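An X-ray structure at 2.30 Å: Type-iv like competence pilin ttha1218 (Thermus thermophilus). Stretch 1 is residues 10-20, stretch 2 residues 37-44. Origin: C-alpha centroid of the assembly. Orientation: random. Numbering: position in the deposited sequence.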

ATOM      1  N   GLN A  10      -3.587   9.294 -18.566  1.00 73.80           N
ATOM      2  CA  GLN A  10      -4.747   8.733 -17.816  1.00 73.68           C
ATOM      3  C   GLN A  10      -4.829   9.318 -16.398  1.00 73.41           C
ATOM      4  O   GLN A  10      -3.918   9.165 -15.576  1.00 60.39           O
ATOM      5  CB  GLN A  10      -4.648   7.214 -17.734  1.00 81.13           C
ATOM      6  CG  GLN A  10      -5.726   6.586 -16.872  1.00 73.84           C
ATOM      7  CD  GLN A  10      -7.066   6.589 -17.563  1.00 84.29           C
ATOM      8  OE1 GLN A  10      -7.910   7.470 -17.336  1.00 87.00           O
ATOM      9  NE2 GLN A  10      -7.267   5.611 -18.435  1.00 82.28           N
ATOM     10  N   THR A  11      -5.949   9.978 -16.138  1.00 70.90           N
ATOM     11  CA  THR A  11      -6.259  10.569 -14.849  1.00 68.27           C
ATOM     12  C   THR A  11      -6.271   9.548 -13.711  1.00 63.53           C
ATOM     13  O   THR A  11      -5.829   9.849 -12.607  1.00 60.08           O
ATOM     14  CB  THR A  11      -7.636  11.248 -14.927  1.00 70.18           C
ATOM     15  OG1 THR A  11      -7.625  12.190 -16.007  1.00 74.47           O
ATOM     16  CG2 THR A  11      -7.989  11.948 -13.609  1.00 69.77           C
ATOM     17  N   VAL A  12      -6.786   8.349 -13.975  1.00 56.11           N
ATOM     18  CA  VAL A  12      -6.864   7.308 -12.945  1.00 52.87           C
ATOM     19  C   VAL A  12      -5.480   6.859 -12.461  1.00 50.24           C
ATOM     20  O   VAL A  12      -5.243   6.757 -11.269  1.00 51.17           O
ATOM     21  CB  VAL A  12      -7.709   6.112 -13.421  1.00 57.38           C
ATOM     22  CG1 VAL A  12      -7.469   4.881 -12.565  1.00 55.78           C
ATOM     23  CG2 VAL A  12      -9.193   6.493 -13.418  1.00 56.35           C
ATOM     24  N   VAL A  13      -4.566   6.620 -13.384  1.00 52.67           N
ATOM     25  CA  VAL A  13      -3.211   6.234 -13.033  1.00 57.09           C
ATOM     26  C   VAL A  13      -2.503   7.326 -12.221  1.00 54.98           C
ATOM     27  O   VAL A  13      -1.815   7.044 -11.254  1.00 56.51           O
ATOM     28  CB  VAL A  13      -2.398   5.899 -14.297  1.00 54.83           C
ATOM     29  CG1 VAL A  13      -0.911   5.792 -13.963  1.00 55.19           C
ATOM     30  CG2 VAL A  13      -2.899   4.594 -14.883  1.00 56.42           C
ATOM     31  N   ARG A  14      -2.695   8.575 -12.612  1.00 56.93           N
ATOM     32  CA  ARG A  14      -2.072   9.688 -11.915  1.00 58.22           C
ATOM     33  C   ARG A  14      -2.563   9.763 -10.459  1.00 54.91           C
ATOM     34  O   ARG A  14      -1.754   9.906  -9.547  1.00 51.68           O
ATOM     35  CB  ARG A  14      -2.375  10.996 -12.661  1.00 66.61           C
ATOM     36  CG  ARG A  14      -1.344  12.104 -12.456  1.00 82.60           C
ATOM     37  CD  ARG A  14      -1.461  13.217 -13.503  1.00 92.66           C
ATOM     38  NE  ARG A  14      -1.502  12.700 -14.880  1.00 99.10           N
ATOM     39  CZ  ARG A  14      -2.524  12.842 -15.732  1.00104.72           C
ATOM     40  NH1 ARG A  14      -3.629  13.509 -15.391  1.00 99.53           N
ATOM     41  NH2 ARG A  14      -2.438  12.317 -16.950  1.00108.35           N
ATOM     42  N   GLU A  15      -3.881   9.655 -10.258  1.00 46.42           N
ATOM     43  CA  GLU A  15      -4.488   9.658  -8.928  1.00 42.77           C
ATOM     44  C   GLU A  15      -4.085   8.473  -8.079  1.00 43.61           C
ATOM     45  O   GLU A  15      -3.966   8.598  -6.868  1.00 46.28           O
ATOM     46  CB  GLU A  15      -6.014   9.650  -9.037  1.00 45.50           C
ATOM     47  CG  GLU A  15      -6.580  10.925  -9.585  1.00 50.24           C
ATOM     48  CD  GLU A  15      -6.201  12.076  -8.704  1.00 55.49           C
ATOM     49  OE1 GLU A  15      -6.800  12.229  -7.603  1.00 60.20           O
ATOM     50  OE2 GLU A  15      -5.267  12.796  -9.114  1.00 59.06           O
ATOM     51  N   MET A  16      -3.903   7.311  -8.703  1.00 42.32           N
ATOM     52  CA  MET A  16      -3.451   6.151  -7.961  1.00 45.02           C
ATOM     53  C   MET A  16      -2.021   6.428  -7.449  1.00 41.58           C
ATOM     54  O   MET A  16      -1.681   6.096  -6.322  1.00 39.01           O
ATOM     55  CB  MET A  16      -3.498   4.884  -8.823  1.00 45.14           C
ATOM     56  CG  MET A  16      -4.887   4.405  -9.216  1.00 44.77           C
ATOM     57  SD  MET A  16      -4.784   3.076 -10.439  1.00 47.93           S
ATOM     58  CE  MET A  16      -4.306   1.698  -9.423  1.00 45.93           C
ATOM     59  N   GLU A  17      -1.203   7.073  -8.266  1.00 44.65           N
ATOM     60  CA  GLU A  17       0.183   7.400  -7.840  1.00 47.79           C
ATOM     61  C   GLU A  17       0.234   8.429  -6.717  1.00 41.56           C
ATOM     62  O   GLU A  17       1.026   8.279  -5.780  1.00 41.89           O
ATOM     63  CB  GLU A  17       1.053   7.791  -9.038  1.00 53.06           C
ATOM     64  CG  GLU A  17       1.273   6.580  -9.950  1.00 63.01           C
ATOM     65  CD  GLU A  17       2.110   6.843 -11.192  1.00 66.58           C
ATOM     66  OE1 GLU A  17       2.032   7.964 -11.740  1.00 71.49           O
ATOM     67  OE2 GLU A  17       2.824   5.899 -11.628  1.00 67.08           O
ATOM     68  N   ASN A  18      -0.651   9.423  -6.775  1.00 41.48           N
ATOM     69  CA  ASN A  18      -0.739  10.435  -5.725  1.00 46.15           C
ATOM     70  C   ASN A  18      -1.165   9.843  -4.412  1.00 42.51           C
ATOM     71  O   ASN A  18      -0.647  10.171  -3.370  1.00 39.82           O
ATOM     72  CB  ASN A  18      -1.735  11.526  -6.104  1.00 48.10           C
ATOM     73  CG  ASN A  18      -1.168  12.492  -7.122  1.00 58.96           C
ATOM     74  OD1 ASN A  18       0.032  12.767  -7.140  1.00 66.48           O
ATOM     75  ND2 ASN A  18      -2.027  13.003  -7.983  1.00 61.87           N
ATOM     76  N   PHE A  19      -2.140   8.962  -4.473  1.00 47.23           N
ATOM     77  CA  PHE A  19      -2.633   8.342  -3.276  1.00 41.37           C
ATOM     78  C   PHE A  19      -1.593   7.424  -2.701  1.00 37.57           C
ATOM     79  O   PHE A  19      -1.412   7.363  -1.485  1.00 40.28           O
ATOM     80  CB  PHE A  19      -3.923   7.569  -3.546  1.00 42.85           C
ATOM     81  CG  PHE A  19      -4.575   7.095  -2.303  1.00 42.95           C
ATOM     82  CD1 PHE A  19      -5.200   8.004  -1.453  1.00 43.13           C
ATOM     83  CD2 PHE A  19      -4.508   5.778  -1.938  1.00 42.22           C
ATOM     84  CE1 PHE A  19      -5.770   7.570  -0.275  1.00 47.28           C
ATOM     85  CE2 PHE A  19      -5.082   5.337  -0.761  1.00 46.22           C
ATOM     86  CZ  PHE A  19      -5.716   6.228   0.066  1.00 49.00           C
ATOM     87  N   MET A  20      -0.898   6.699  -3.567  1.00 39.57           N
ATOM     88  CA  MET A  20       0.166   5.825  -3.103  1.00 41.58           C
ATOM     89  C   MET A  20       1.284   6.604  -2.401  1.00 43.82           C
ATOM     90  O   MET A  20       1.848   6.144  -1.396  1.00 41.73           O
ATOM     91  CB  MET A  20       0.742   5.035  -4.262  1.00 40.15           C
ATOM     92  CG  MET A  20       1.697   3.947  -3.809  1.00 45.68           C
ATOM     93  SD  MET A  20       0.913   2.627  -2.838  1.00 53.69           S
ATOM     94  CE  MET A  20       0.122   1.638  -4.101  1.00 46.97           C
ATOM     95  N   ALA A  37     -12.656  -0.090  -0.044  1.00 38.67           N
ATOM     96  CA  ALA A  37     -13.006   0.610  -1.288  1.00 40.68           C
ATOM     97  C   ALA A  37     -12.893   2.109  -1.179  1.00 40.03           C
ATOM     98  O   ALA A  37     -13.127   2.684  -0.124  1.00 40.46           O
ATOM     99  CB  ALA A  37     -14.404   0.225  -1.772  1.00 43.33           C
ATOM    100  N   LEU A  38     -12.563   2.741  -2.296  1.00 42.00           N
ATOM    101  CA  LEU A  38     -12.480   4.174  -2.367  1.00 42.30           C
ATOM    102  C   LEU A  38     -12.539   4.564  -3.825  1.00 40.95           C
ATOM    103  O   LEU A  38     -12.246   3.758  -4.697  1.00 44.50           O
ATOM    104  CB  LEU A  38     -11.172   4.699  -1.730  1.00 45.50           C
ATOM    105  CG  LEU A  38      -9.860   4.659  -2.533  1.00 46.03           C
ATOM    106  CD1 LEU A  38      -8.750   5.295  -1.716  1.00 47.02           C
ATOM    107  CD2 LEU A  38      -9.461   3.240  -2.908  1.00 48.13           C
ATOM    108  N   ALA A  39     -12.894   5.823  -4.049  1.00 39.12           N
ATOM    109  CA  ALA A  39     -12.887   6.443  -5.352  1.00 41.71           C
ATOM    110  C   ALA A  39     -11.597   7.209  -5.624  1.00 43.38           C
ATOM    111  O   ALA A  39     -11.112   7.941  -4.767  1.00 43.03           O
ATOM    112  CB  ALA A  39     -14.053   7.395  -5.460  1.00 39.82           C
ATOM    113  N   LEU A  40     -11.087   7.044  -6.841  1.00 44.36           N
ATOM    114  CA  LEU A  40      -9.914   7.748  -7.348  1.00 45.33           C
ATOM    115  C   LEU A  40     -10.131   8.083  -8.822  1.00 51.30           C
ATOM    116  O   LEU A  40     -10.413   7.195  -9.638  1.00 45.88           O
ATOM    117  CB  LEU A  40      -8.690   6.848  -7.262  1.00 43.15           C
ATOM    118  CG  LEU A  40      -8.131   6.631  -5.855  1.00 46.34           C
ATOM    119  CD1 LEU A  40      -7.033   5.571  -5.873  1.00 45.73           C
ATOM    120  CD2 LEU A  40      -7.628   7.963  -5.303  1.00 46.82           C
ATOM    121  N   GLY A  41      -9.968   9.355  -9.164  1.00 50.44           N
ATOM    122  CA  GLY A  41     -10.145   9.821 -10.527  1.00 57.35           C
ATOM    123  C   GLY A  41     -11.538   9.545 -11.065  1.00 58.67           C
ATOM    124  O   GLY A  41     -11.711   9.271 -12.246  1.00 58.91           O
ATOM    125  N   GLY A  42     -12.529   9.584 -10.187  1.00 58.96           N
ATOM    126  CA  GLY A  42     -13.908   9.389 -10.596  1.00 59.64           C
ATOM    127  C   GLY A  42     -14.375   7.946 -10.682  1.00 56.83           C
ATOM    128  O   GLY A  42     -15.543   7.708 -10.962  1.00 57.24           O
ATOM    129  N   LYS A  43     -13.490   6.985 -10.427  1.00 53.03           N
ATOM    130  CA  LYS A  43     -13.849   5.569 -10.514  1.00 51.47           C
ATOM    131  C   LYS A  43     -13.744   4.861  -9.165  1.00 55.26           C
ATOM    132  O   LYS A  43     -12.960   5.257  -8.302  1.00 54.01           O
ATOM    133  CB  LYS A  43     -12.945   4.858 -11.519  1.00 60.77           C
ATOM    134  CG  LYS A  43     -12.902   5.490 -12.901  1.00 78.25           C
ATOM    135  CD  LYS A  43     -14.288   5.619 -13.525  1.00 91.16           C
ATOM    136  CE  LYS A  43     -14.209   6.051 -14.986  1.00 97.52           C
ATOM    137  NZ  LYS A  43     -13.413   5.093 -15.804  1.00 97.93           N
ATOM    138  N   GLN A  44     -14.510   3.784  -9.003  1.00 51.70           N
ATOM    139  CA  GLN A  44     -14.431   2.982  -7.798  1.00 53.93           C
ATOM    140  C   GLN A  44     -13.201   2.083  -7.848  1.00 53.25           C
ATOM    141  O   GLN A  44     -12.877   1.497  -8.881  1.00 52.39           O
ATOM    142  CB  GLN A  44     -15.699   2.129  -7.616  1.00 61.33           C
ATOM    143  CG  GLN A  44     -16.158   2.015  -6.164  1.00 69.94           C
ATOM    144  CD  GLN A  44     -16.547   3.379  -5.615  1.00 81.79           C
ATOM    145  OE1 GLN A  44     -17.016   4.246  -6.366  1.00 69.76           O
ATOM    146  NE2 GLN A  44     -16.326   3.591  -4.312  1.00 83.35           N
TER

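The helix of stretch 1 packs against a β-hairpin through van der Waals contact, mostly between apolar side chains; no hydrogen bond crosses between the stretches. Contact begins with the exposed Thr-11, which can present a methyl while remaining otherwise open: its CG2 lies 4.3 Å from Gly-41 CA. One residue on, Val-12 is buried: its CG2 sits 3.9 Å from Gly-41 O and 3.9 Å from Lys-43 CG, so a compact branched side chain fits against the turn and the aliphatic part of the lysine. The backbones come close here, with Val-12 CA 4.8 Å from Gly-41 CA. Gly-41 suits this spot doubly: its phi is positive, and a CB would stand only 3.3 Å from Val-12 CA.

A turn later, Glu-15 offers its methylene carbons rather than its charge, Glu-15 CG lying 3.8 Å from Gly-41 N, while its OE2 accepts a weak hydrogen bond from Asn-18 ND2 (3.4 Å). Met-16, unbranched and apolar, suits a buried site; its CG lies 4.1 Å from Leu-40 CD1. Leu-40 has the largest covered area, and its other methyl, CD2, approaches Phe-19 CB at 4.1 Å. Phe-19, in the t rotamer, closes the series: Leu-38 CD1 lies over one face of its ring, 3.6 Å from Phe-19 CZ, a CH-π contact well served by a flat aromatic surface and a leucine methyl.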